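Local structure of probable arabinosyltransferase B (Mycobacterium tuberculosis H37Rv, 7BVF) at residues S426-A431 / L463-R468; Y902-P907 / P940-A945; E795-E800 / K927-L932; A884-L889 / V917-Y922. The protein transfers arabinose units to build the arabinan of arabinogalactan, a polymer of the mycobacterial cell wall, as a membrane-bound glycosyltransferase. All blocks are in the same frame, centred on the assembly; numbering follows the deposited sequence.

Contact 1 stands apart from the other three. It comes first along the chain, joins an interhelical loop to helix 460-470 of the GT-C part, and its centre lies about 68 to 89 Å from those of the others, across the centre of the chain. Contacts 2, 3 and 4 all belong to the C-terminal domain, with its strands and connecting loops. Both segments of contact 4 fall between those of contact 3, and contact 2 alternates with both, its centre about 32 Å from that of contact 3 and 25 Å from that of contact 4. Contacts 3 and 4, centres about 15 Å apart, touch where Arg-930 and Leu-932 pack on Asp-920. Loops remote in sequence thus come together within one domain.

Contact 1: S426-A431 / L463-R468; sequences SRLTPA and LRILVR
Ile-465 lies against the backbone of Ser-426, and this is the close-packed part of the contact. Its CG2 branch, anti to the backbone N, sits 3.5 Å from Ser-426 O, while the CD1 end reaches to 3.9 Å from Ser-426 CA. Ser-426 is the first residue to leave the preceding helix, and its positive phi (58°) turns the chain there. Two residues on from Ser-426, Leu-428 meets Leu-466 through their CD2 methyls at 3.8 Å, the two side chains crossing at about a right angle.

The other flank is polar and looser. Arg-468, an exposed residue, runs extended from CG to NE and brings its guanidinium edge to the serine hydroxyl. NH1 donates to Ser-426 OG over 3.1 Å, nearly straight at 170°, with the oxygen in the guanidinium plane. This is the one hydrogen bond across the two segments.

Around this pair, Asp-240 OD2 accepts from both Leu-428 N and Thr-429 OG1, tying down this part of the loop. The loop joins helix 405-425 to helix 430-442; helix 460-470 rests against it, with Ile-465 also touching Met-423 of helix 405-425.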
loop_
_atom_site.group_PDB
_atom_site.type_symbol
_atom_site.label_atom_id
_atom_site.label_comp_id
_atom_site.label_asym_id
_atom_site.label_seq_id
_atom_site.Cartn_x
_atom_site.Cartn_y
_atom_site.Cartn_z
ATOM N N SER A 426 -37.229 -35.819 9.202
ATOM C CA SER A 426 -38.095 -35.278 8.154
ATOM C C SER A 426 -39.172 -34.367 8.738
ATOM O O SER A 426 -40.338 -34.422 8.343
ATOM C CB SER A 426 -38.721 -36.393 7.318
ATOM O OG SER A 426 -39.935 -36.834 7.897
ATOM N N ARG A 427 -38.781 -33.524 9.687
ATOM C CA ARG A 427 -39.673 -32.550 10.293
ATOM C C ARG A 427 -39.388 -31.161 9.738
ATOM O O ARG A 427 -38.318 -30.894 9.190
ATOM C CB ARG A 427 -39.521 -32.551 11.813
ATOM C CG ARG A 427 -39.912 -33.858 12.465
ATOM C CD ARG A 427 -41.415 -34.018 12.491
ATOM N NE ARG A 427 -41.835 -35.241 13.167
ATOM C CZ ARG A 427 -41.866 -35.394 14.486
ATOM N NH1 ARG A 427 -42.267 -36.542 15.009
ATOM N NH2 ARG A 427 -41.494 -34.404 15.283
ATOM N N LEU A 428 -40.365 -30.270 9.889
ATOM C CA LEU A 428 -40.268 -28.923 9.348
ATOM C C LEU A 428 -40.193 -27.844 10.417
ATOM O O LEU A 428 -40.017 -26.671 10.077
ATOM C CB LEU A 428 -41.457 -28.639 8.425
ATOM C CG LEU A 428 -41.302 -29.046 6.961
ATOM C CD1 LEU A 428 -42.518 -28.612 6.171
ATOM C CD2 LEU A 428 -40.037 -28.461 6.362
ATOM N N THR A 429 -40.314 -28.197 11.691
ATOM C CA THR A 429 -40.311 -27.187 12.742
ATOM C C THR A 429 -38.901 -26.649 12.992
ATOM O O THR A 429 -38.727 -25.425 13.069
ATOM C CB THR A 429 -40.920 -27.744 14.030
ATOM O OG1 THR A 429 -42.234 -28.237 13.760
ATOM C CG2 THR A 429 -41.008 -26.657 15.077
ATOM N N PRO A 430 -37.873 -27.496 13.139
ATOM C CA PRO A 430 -36.515 -26.940 13.229
ATOM C C PRO A 430 -36.096 -26.179 11.987
ATOM O O PRO A 430 -35.333 -25.212 12.091
ATOM C CB PRO A 430 -35.635 -28.175 13.467
ATOM C CG PRO A 430 -36.486 -29.338 13.185
ATOM C CD PRO A 430 -37.876 -28.936 13.451
ATOM N N ALA A 431 -36.585 -26.566 10.810
ATOM C CA ALA A 431 -36.305 -25.797 9.606
ATOM C C ALA A 431 -37.054 -24.472 9.572
ATOM O O ALA A 431 -36.723 -23.616 8.747
ATOM C CB ALA A 431 -36.649 -26.616 8.365
ATOM N N LEU A 463 -35.379 -30.001 0.466
ATOM C CA LEU A 463 -36.432 -30.095 -0.535
ATOM C C LEU A 463 -37.082 -31.469 -0.524
ATOM O O LEU A 463 -38.274 -31.585 -0.813
ATOM C CB LEU A 463 -35.880 -29.779 -1.922
ATOM C CG LEU A 463 -36.096 -28.353 -2.423
ATOM C CD1 LEU A 463 -37.577 -28.093 -2.613
ATOM C CD2 LEU A 463 -35.498 -27.338 -1.469
ATOM N N ARG A 464 -36.326 -32.513 -0.184
ATOM C CA ARG A 464 -36.919 -33.838 -0.061
ATOM C C ARG A 464 -37.931 -33.908 1.072
ATOM O O ARG A 464 -38.776 -34.807 1.078
ATOM C CB ARG A 464 -35.830 -34.886 0.153
ATOM C CG ARG A 464 -34.783 -34.928 -0.940
ATOM C CD ARG A 464 -34.121 -36.293 -1.001
ATOM N NE ARG A 464 -33.010 -36.323 -1.946
ATOM C CZ ARG A 464 -31.730 -36.351 -1.589
ATOM N NH1 ARG A 464 -30.780 -36.379 -2.513
ATOM N NH2 ARG A 464 -31.400 -36.354 -0.305
ATOM N N ILE A 465 -37.862 -32.990 2.031
ATOM C CA ILE A 465 -38.845 -32.928 3.105
ATOM C C ILE A 465 -40.004 -32.017 2.737
ATOM O O ILE A 465 -41.169 -32.359 2.955
ATOM C CB ILE A 465 -38.170 -32.469 4.412
ATOM C CG1 ILE A 465 -36.917 -33.297 4.684
ATOM C CG2 ILE A 465 -39.137 -32.577 5.570
ATOM C CD1 ILE A 465 -36.129 -32.815 5.868
ATOM N N LEU A 466 -39.696 -30.845 2.177
ATOM C CA LEU A 466 -40.756 -29.953 1.712
ATOM C C LEU A 466 -41.665 -30.645 0.708
ATOM O O LEU A 466 -42.892 -30.550 0.806
ATOM C CB LEU A 466 -40.163 -28.687 1.097
ATOM C CG LEU A 466 -39.544 -27.655 2.034
ATOM C CD1 LEU A 466 -38.841 -26.582 1.234
ATOM C CD2 LEU A 466 -40.624 -27.040 2.896
ATOM N N VAL A 467 -41.086 -31.365 -0.254
ATOM C CA VAL A 467 -41.883 -31.996 -1.299
ATOM C C VAL A 467 -42.733 -33.117 -0.722
ATOM O O VAL A 467 -43.931 -33.216 -1.004
ATOM C CB VAL A 467 -40.971 -32.506 -2.427
ATOM C CG1 VAL A 467 -41.701 -33.527 -3.272
ATOM C CG2 VAL A 467 -40.490 -31.349 -3.279
ATOM N N ARG A 468 -42.132 -33.977 0.095
ATOM C CA ARG A 468 -42.861 -35.120 0.623
ATOM C C ARG A 468 -43.848 -34.743 1.718
ATOM O O ARG A 468 -44.694 -35.570 2.071
ATOM C CB ARG A 468 -41.881 -36.179 1.134
ATOM C CG ARG A 468 -41.545 -36.090 2.607
ATOM C CD ARG A 468 -40.352 -36.972 2.935
ATOM N NE ARG A 468 -40.392 -37.463 4.308
ATOM C CZ ARG A 468 -40.836 -38.667 4.654
ATOM N NH1 ARG A 468 -40.838 -39.035 5.928
ATOM N NH2 ARG A 468 -41.279 -39.503 3.726
#

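Contact 2: Y902-P907 / P940-A945; sequences YAMPGP and PADAVA
Met-904 folds over the loop that carries Pro-940 and Asp-942, and its atoms can be taken in order as an example of how a bent side chain packs on a loop. CB begins 4.2 Å from Asp-942 O. With chi1 at -52°, CG stands anti to the carbonyl carbon, and further turns at chi2 and chi3 bend the chain. SD then comes to 3.2 Å from Asp-942 O and also lies near CG of Pro-940. The terminal CE is 3.4 Å from the same Asp-942 O, reaches Pro-940 CB at 3.8 Å and at the same time approaches both carboxylate oxygens of Asp-942.

Residues on both sides of the methionine extend the contact. Tyr-902 brings CE1 and OH up to Pro-940 CD, the two side chains crossing at about a right angle. Pro-905 meets CG2 of Val-944 through its CD at 3.5 Å.

The backbones are tied by two hydrogen bonds: Ala-903 N donates to Ala-945 O (3.2 Å), and Val-944 N to Ala-903 O (3.1 Å). Both alanine side chains, of Ala-903 and Ala-945, touch Trp-862. The arrangement is the weakly bonded end of antiparallel strands 901-903 and 945-950, where both chains pass into loops, consistent with the beta-rich fold of a galactose-binding-like domain.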
loop_
_atom_site.group_PDB
_atom_site.type_symbol
_atom_site.label_atom_id
_atom_site.label_comp_id
_atom_site.label_asym_id
_atom_site.label_seq_id
_atom_site.Cartn_x
_atom_site.Cartn_y
_atom_site.Cartn_z
ATOM N N TYR A 902 24.478 14.714 39.024
ATOM C CA TYR A 902 24.126 15.059 40.396
ATOM C C TYR A 902 25.351 15.009 41.298
ATOM O O TYR A 902 26.414 14.526 40.914
ATOM C CB TYR A 902 23.034 14.134 40.947
ATOM C CG TYR A 902 23.362 12.661 40.912
ATOM C CD1 TYR A 902 24.116 12.073 41.915
ATOM C CD2 TYR A 902 22.892 11.852 39.891
ATOM C CE1 TYR A 902 24.410 10.734 41.891
ATOM C CE2 TYR A 902 23.179 10.509 39.861
ATOM C CZ TYR A 902 23.937 9.956 40.863
ATOM O OH TYR A 902 24.227 8.614 40.837
ATOM N N ALA A 903 25.182 15.505 42.522
ATOM C CA ALA A 903 26.268 15.632 43.481
ATOM C C ALA A 903 25.833 15.097 44.834
ATOM O O ALA A 903 24.642 14.981 45.125
ATOM C CB ALA A 903 26.723 17.085 43.632
ATOM N N MET A 904 26.818 14.780 45.663
ATOM C CA MET A 904 26.622 14.226 46.992
ATOM C C MET A 904 27.249 15.147 48.031
ATOM O O MET A 904 28.159 15.921 47.714
ATOM C CB MET A 904 27.242 12.824 47.089
ATOM C CG MET A 904 26.791 11.873 45.998
ATOM S SD MET A 904 25.186 11.133 46.329
ATOM C CE MET A 904 25.611 9.996 47.643
ATOM N N PRO A 905 26.786 15.097 49.283
ATOM C CA PRO A 905 27.292 16.042 50.285
ATOM C C PRO A 905 28.755 15.791 50.602
ATOM O O PRO A 905 29.208 14.646 50.678
ATOM C CB PRO A 905 26.404 15.774 51.504
ATOM C CG PRO A 905 25.981 14.368 51.342
ATOM C CD PRO A 905 25.814 14.158 49.868
ATOM N N GLY A 906 29.497 16.879 50.789
ATOM C CA GLY A 906 30.912 16.792 51.049
ATOM C C GLY A 906 31.446 17.981 51.818
ATOM O O GLY A 906 30.712 18.677 52.525
ATOM N N PRO A 907 32.752 18.235 51.690
ATOM C CA PRO A 907 33.364 19.341 52.444
ATOM C C PRO A 907 32.866 20.718 52.039
ATOM O O PRO A 907 33.075 21.673 52.796
ATOM C CB PRO A 907 34.862 19.186 52.146
ATOM C CG PRO A 907 35.021 17.778 51.660
ATOM C CD PRO A 907 33.751 17.457 50.941
ATOM N N PRO A 940 21.144 8.267 44.378
ATOM C CA PRO A 940 21.220 7.850 45.787
ATOM C C PRO A 940 20.288 8.606 46.719
ATOM O O PRO A 940 19.643 9.580 46.322
ATOM C CB PRO A 940 22.688 8.118 46.143
ATOM C CG PRO A 940 23.404 7.974 44.860
ATOM C CD PRO A 940 22.478 8.526 43.816
ATOM N N ALA A 941 20.210 8.155 47.970
ATOM C CA ALA A 941 19.282 8.765 48.914
ATOM C C ALA A 941 19.724 10.168 49.304
ATOM O O ALA A 941 18.913 11.099 49.311
ATOM C CB ALA A 941 19.141 7.884 50.154
ATOM N N ASP A 942 21.000 10.342 49.634
ATOM C CA ASP A 942 21.534 11.627 50.072
ATOM C C ASP A 942 22.209 12.310 48.884
ATOM O O ASP A 942 23.432 12.334 48.758
ATOM C CB ASP A 942 22.495 11.436 51.262
ATOM C CG ASP A 942 23.670 10.536 50.933
ATOM O OD1 ASP A 942 24.821 11.012 51.006
ATOM O OD2 ASP A 942 23.444 9.355 50.597
ATOM N N ALA A 943 21.390 12.877 48.006
ATOM C CA ALA A 943 21.859 13.688 46.892
ATOM C C ALA A 943 21.464 15.133 47.154
ATOM O O ALA A 943 20.295 15.419 47.425
ATOM C CB ALA A 943 21.273 13.200 45.567
ATOM N N VAL A 944 22.435 16.038 47.081
ATOM C CA VAL A 944 22.200 17.422 47.477
ATOM C C VAL A 944 21.702 18.270 46.317
ATOM O O VAL A 944 20.781 19.068 46.485
ATOM C CB VAL A 944 23.481 18.015 48.090
ATOM C CG1 VAL A 944 23.206 19.395 48.641
ATOM C CG2 VAL A 944 23.989 17.118 49.178
ATOM N N ALA A 945 22.285 18.126 45.131
ATOM C CA ALA A 945 21.989 19.023 44.028
ATOM C C ALA A 945 22.017 18.257 42.717
ATOM O O ALA A 945 22.400 17.090 42.663
ATOM C CB ALA A 945 22.980 20.186 43.990
#

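Contact 3: E795-E800 / K927-L932; sequences EHTVAE and KAWRNL
Glu-800 and Ala-928 make the central polar link: Glu-800 N donates to Ala-928 O over 2.6 Å, almost straight at 177°. Two weaker CA-H contacts lie alongside, from Ala-799 CA to the same Ala-928 O at 3.3 Å and from Ala-928 CA to Val-798 O at 3.4 Å. The acceptor Ala-928 O is thus approached by one N-H and one C-H from successive residues.

Trp-929 carries the side-chain part of the contact. Its chi1 of -83° sets CG anti to the carbonyl carbon. Thr-797 O lies at the indole edge, near its plane and 3.8 Å from Trp-929 CD1, while NE1 is 3.8 Å from Thr-797 CG2; the two side chains cross at about a right angle. The CB of the tryptophan fills in beside Ala-799, 3.9 Å from its CA.

Further out, Trp-929 touches Ala-880 of strand 874-881 and Leu-844 in a loop. The next residue, Arg-930, is bound to the same strand: its backbone pairs with Ala-879, and NH2 donates to Gly-881 O. Ala-799 touches Val-1048 of strand 1046-1053, which belongs to a different sheet.

Glu-800, with positive phi, lies in the turn between strands 797-798 and 801-802. The contact is that of a beta hairpin whose turn is held by an irregular loop leading into the edge strand 932-935 of the neighbouring antiparallel sheet.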
loop_
_atom_site.group_PDB
_atom_site.type_symbol
_atom_site.label_atom_id
_atom_site.label_comp_id
_atom_site.label_asym_id
_atom_site.label_seq_id
_atom_site.Cartn_x
_atom_site.Cartn_y
_atom_site.Cartn_z
ATOM N N GLU A 795 10.334 28.528 14.731
ATOM C CA GLU A 795 9.128 29.336 14.875
ATOM C C GLU A 795 7.943 28.523 15.387
ATOM O O GLU A 795 7.401 28.808 16.458
ATOM C CB GLU A 795 8.785 29.997 13.539
ATOM C CG GLU A 795 9.730 31.115 13.155
ATOM C CD GLU A 795 9.661 32.289 14.107
ATOM O OE1 GLU A 795 8.570 32.542 14.655
ATOM O OE2 GLU A 795 10.694 32.959 14.308
ATOM N N HIS A 796 7.515 27.521 14.627
ATOM C CA HIS A 796 6.308 26.770 14.967
ATOM C C HIS A 796 6.676 25.475 15.687
ATOM O O HIS A 796 6.452 24.366 15.204
ATOM C CB HIS A 796 5.485 26.500 13.714
ATOM C CG HIS A 796 4.807 27.715 13.164
ATOM N ND1 HIS A 796 3.813 28.385 13.846
ATOM C CD2 HIS A 796 4.976 28.379 11.997
ATOM C CE1 HIS A 796 3.403 29.411 13.123
ATOM N NE2 HIS A 796 4.093 29.430 11.997
ATOM N N THR A 797 7.253 25.639 16.874
ATOM C CA THR A 797 7.571 24.523 17.756
ATOM C C THR A 797 6.466 24.419 18.798
ATOM O O THR A 797 6.215 25.377 19.537
ATOM C CB THR A 797 8.933 24.715 18.421
ATOM O OG1 THR A 797 9.863 25.221 17.462
ATOM C CG2 THR A 797 9.459 23.400 18.941
ATOM N N VAL A 798 5.797 23.268 18.845
ATOM C CA VAL A 798 4.628 23.075 19.689
ATOM C C VAL A 798 4.836 21.839 20.554
ATOM O O VAL A 798 5.765 21.059 20.354
ATOM C CB VAL A 798 3.331 22.951 18.867
ATOM C CG1 VAL A 798 3.147 24.164 17.985
ATOM C CG2 VAL A 798 3.351 21.698 18.032
ATOM N N ALA A 799 3.942 21.667 21.524
ATOM C CA ALA A 799 4.052 20.596 22.506
ATOM C C ALA A 799 3.480 19.307 21.930
ATOM O O ALA A 799 2.280 19.219 21.658
ATOM C CB ALA A 799 3.331 20.981 23.794
ATOM N N GLU A 800 4.346 18.310 21.739
ATOM C CA GLU A 800 3.938 16.952 21.381
ATOM C C GLU A 800 3.236 16.895 20.027
ATOM O O GLU A 800 2.305 16.114 19.829
ATOM C CB GLU A 800 3.053 16.344 22.466
ATOM C CG GLU A 800 3.680 16.332 23.839
ATOM C CD GLU A 800 2.705 15.906 24.914
ATOM O OE1 GLU A 800 2.889 16.316 26.077
ATOM O OE2 GLU A 800 1.754 15.164 24.596
ATOM N N LYS A 927 11.176 17.647 17.203
ATOM C CA LYS A 927 10.779 19.028 17.491
ATOM C C LYS A 927 9.412 19.011 18.171
ATOM O O LYS A 927 8.387 19.235 17.526
ATOM C CB LYS A 927 10.767 19.822 16.202
ATOM C CG LYS A 927 10.264 18.995 15.028
ATOM C CD LYS A 927 10.246 19.769 13.728
ATOM C CE LYS A 927 11.561 19.642 12.990
ATOM N NZ LYS A 927 11.443 20.155 11.598
ATOM N N ALA A 928 9.389 18.766 19.484
ATOM C CA ALA A 928 8.095 18.531 20.109
ATOM C C ALA A 928 7.913 19.046 21.531
ATOM O O ALA A 928 6.832 18.829 22.081
ATOM C CB ALA A 928 7.794 17.025 20.073
ATOM N N TRP A 929 8.884 19.713 22.151
ATOM C CA TRP A 929 8.737 20.182 23.533
ATOM C C TRP A 929 8.283 19.043 24.453
ATOM O O TRP A 929 7.172 19.031 24.974
ATOM C CB TRP A 929 7.756 21.353 23.610
ATOM C CG TRP A 929 8.328 22.696 23.303
ATOM C CD1 TRP A 929 7.816 23.616 22.446
ATOM C CD2 TRP A 929 9.501 23.288 23.871
ATOM N NE1 TRP A 929 8.598 24.738 22.429
ATOM C CE2 TRP A 929 9.642 24.561 23.297
ATOM C CE3 TRP A 929 10.450 22.862 24.803
ATOM C CZ2 TRP A 929 10.689 25.410 23.623
ATOM C CZ3 TRP A 929 11.484 23.705 25.123
ATOM C CH2 TRP A 929 11.598 24.962 24.536
ATOM N N ARG A 930 9.170 18.066 24.628
ATOM C CA ARG A 930 8.759 16.717 24.986
ATOM C C ARG A 930 8.876 16.355 26.460
ATOM O O ARG A 930 8.498 15.235 26.819
ATOM C CB ARG A 930 9.556 15.703 24.168
ATOM C CG ARG A 930 10.970 15.532 24.641
ATOM C CD ARG A 930 11.717 14.708 23.650
ATOM N NE ARG A 930 11.573 15.286 22.327
ATOM C CZ ARG A 930 12.570 15.820 21.645
ATOM N NH1 ARG A 930 13.786 15.837 22.161
ATOM N NH2 ARG A 930 12.352 16.328 20.449
ATOM N N ASN A 931 9.380 17.233 27.326
ATOM C CA ASN A 931 9.276 17.022 28.773
ATOM C C ASN A 931 9.984 15.735 29.224
ATOM O O ASN A 931 9.360 14.750 29.613
ATOM C CB ASN A 931 7.796 17.015 29.180
ATOM C CG ASN A 931 7.594 17.162 30.659
ATOM O OD1 ASN A 931 8.164 16.420 31.447
ATOM N ND2 ASN A 931 6.769 18.120 31.048
ATOM N N LEU A 932 11.315 15.762 29.131
ATOM C CA LEU A 932 12.152 14.658 29.598
ATOM C C LEU A 932 11.970 14.441 31.098
ATOM O O LEU A 932 11.708 15.382 31.849
ATOM C CB LEU A 932 13.620 14.976 29.335
ATOM C CG LEU A 932 14.056 15.448 27.951
ATOM C CD1 LEU A 932 15.523 15.817 27.983
ATOM C CD2 LEU A 932 13.792 14.416 26.908
#

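Contact 4: A884-L889 / V917-Y922; sequences AGNSVL and VPDDLY
Two connecting loops of the C-terminal beta domain meet where Gly-885 and Asn-886 pass over Pro-918 and Asp-919. Asn-886 N donates to Pro-918 O over 3.2 Å, a somewhat bent bond at 144°. Next to it, Asp-919 CA points its hydrogen at Asn-886 O, 3.5 Å away.

Val-917 closes one end. Its CG1, anti to the backbone N, lies 3.9 Å from Gly-885 CA and 4.0 Å from Asn-886 ND2, the same methyl meeting the glycine backbone and the asparagine amide; the side chains of Val-917 and Asn-886 cross at about a right angle. Asp-920 holds CG between its backbone N and carbonyl carbon (chi1 54°), and OD2 comes to 3.5 Å from Asn-886 O and 3.6 Å from Gly-885 O. Arg-930 packs its aliphatic CD against Asp-920 CB. Ser-887 CB lies 3.1 Å from Asp-920 O, and its OG donates within its own loop to Val-888 O at 3.0 Å.

Pro-918 packs on Leu-932 and Phe-934, and Asp-919 shares a backbone bond with Arg-933. The contact thus joins the loop after strand 874-881 to the one before its antiparallel partner 932-935, a loop-on-loop packing at the margin of a beta sheet.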
loop_
_atom_site.group_PDB
_atom_site.type_symbol
_atom_site.label_atom_id
_atom_site.label_comp_id
_atom_site.label_asym_id
_atom_site.label_seq_id
_atom_site.Cartn_x
_atom_site.Cartn_y
_atom_site.Cartn_z
ATOM N N ALA A 884 19.063 12.108 22.847
ATOM C CA ALA A 884 19.229 10.665 22.959
ATOM C C ALA A 884 18.732 10.198 24.321
ATOM O O ALA A 884 19.230 10.654 25.355
ATOM C CB ALA A 884 20.691 10.272 22.768
ATOM N N GLY A 885 17.766 9.285 24.320
ATOM C CA GLY A 885 17.226 8.763 25.559
ATOM C C GLY A 885 16.441 7.496 25.321
ATOM O O GLY A 885 16.057 7.182 24.192
ATOM N N ASN A 886 16.195 6.772 26.408
ATOM C CA ASN A 886 15.510 5.493 26.335
ATOM C C ASN A 886 14.000 5.685 26.279
ATOM O O ASN A 886 13.468 6.752 26.591
ATOM C CB ASN A 886 15.860 4.620 27.538
ATOM C CG ASN A 886 17.346 4.478 27.742
ATOM O OD1 ASN A 886 18.071 4.071 26.838
ATOM N ND2 ASN A 886 17.812 4.815 28.936
ATOM N N SER A 887 13.309 4.619 25.888
ATOM C CA SER A 887 11.855 4.583 25.865
ATOM C C SER A 887 11.417 3.161 25.563
ATOM O O SER A 887 12.210 2.330 25.114
ATOM C CB SER A 887 11.275 5.540 24.825
ATOM O OG SER A 887 11.425 5.024 23.516
ATOM N N VAL A 888 10.149 2.887 25.837
ATOM C CA VAL A 888 9.503 1.722 25.257
ATOM C C VAL A 888 9.132 2.041 23.811
ATOM O O VAL A 888 8.993 3.204 23.427
ATOM C CB VAL A 888 8.273 1.312 26.087
ATOM C CG1 VAL A 888 7.711 -0.009 25.613
ATOM C CG2 VAL A 888 8.636 1.227 27.553
ATOM N N LEU A 889 9.008 1.000 22.994
ATOM C CA LEU A 889 8.650 1.039 21.583
ATOM C C LEU A 889 9.821 1.511 20.718
ATOM O O LEU A 889 9.748 1.398 19.495
ATOM C CB LEU A 889 7.412 1.919 21.306
ATOM C CG LEU A 889 6.899 2.262 19.910
ATOM C CD1 LEU A 889 5.998 1.161 19.389
ATOM C CD2 LEU A 889 6.171 3.592 19.931
ATOM N N VAL A 917 20.440 9.157 32.025
ATOM C CA VAL A 917 19.948 9.264 30.654
ATOM C C VAL A 917 18.434 9.409 30.708
ATOM O O VAL A 917 17.773 8.622 31.396
ATOM C CB VAL A 917 20.354 8.045 29.805
ATOM C CG1 VAL A 917 19.862 8.193 28.381
ATOM C CG2 VAL A 917 21.858 7.887 29.826
ATOM N N PRO A 918 17.853 10.392 30.027
ATOM C CA PRO A 918 16.422 10.667 30.187
ATOM C C PRO A 918 15.548 9.557 29.625
ATOM O O PRO A 918 16.000 8.634 28.948
ATOM C CB PRO A 918 16.231 11.969 29.408
ATOM C CG PRO A 918 17.360 12.004 28.451
ATOM C CD PRO A 918 18.506 11.397 29.178
ATOM N N ASP A 919 14.257 9.668 29.929
ATOM C CA ASP A 919 13.213 8.803 29.386
ATOM C C ASP A 919 12.262 9.693 28.594
ATOM O O ASP A 919 11.278 10.195 29.132
ATOM C CB ASP A 919 12.457 8.064 30.488
ATOM C CG ASP A 919 13.298 7.027 31.188
ATOM O OD1 ASP A 919 14.052 6.308 30.504
ATOM O OD2 ASP A 919 13.198 6.922 32.428
ATOM N N ASP A 920 12.553 9.891 27.317
ATOM C CA ASP A 920 11.654 10.650 26.465
ATOM C C ASP A 920 10.795 9.714 25.630
ATOM O O ASP A 920 11.202 8.604 25.286
ATOM C CB ASP A 920 12.411 11.622 25.555
ATOM C CG ASP A 920 13.498 10.958 24.738
ATOM O OD1 ASP A 920 14.323 11.698 24.166
ATOM O OD2 ASP A 920 13.545 9.716 24.666
ATOM N N LEU A 921 9.589 10.176 25.312
ATOM C CA LEU A 921 8.647 9.399 24.524
ATOM C C LEU A 921 8.624 9.804 23.063
ATOM O O LEU A 921 8.414 8.950 22.197
ATOM C CB LEU A 921 7.236 9.540 25.099
ATOM C CG LEU A 921 7.120 9.546 26.620
ATOM C CD1 LEU A 921 5.672 9.672 27.021
ATOM C CD2 LEU A 921 7.732 8.301 27.218
ATOM N N TYR A 922 8.829 11.084 22.775
ATOM C CA TYR A 922 8.798 11.597 21.407
ATOM C C TYR A 922 10.211 11.682 20.838
ATOM O O TYR A 922 10.695 12.738 20.446
ATOM C CB TYR A 922 8.093 12.948 21.377
ATOM C CG TYR A 922 6.705 12.880 21.961
ATOM C CD1 TYR A 922 5.636 12.447 21.197
ATOM C CD2 TYR A 922 6.469 13.218 23.283
ATOM C CE1 TYR A 922 4.371 12.366 21.725
ATOM C CE2 TYR A 922 5.206 13.138 23.821
ATOM C CZ TYR A 922 4.160 12.712 23.036
ATOM O OH TYR A 922 2.892 12.631 23.559
#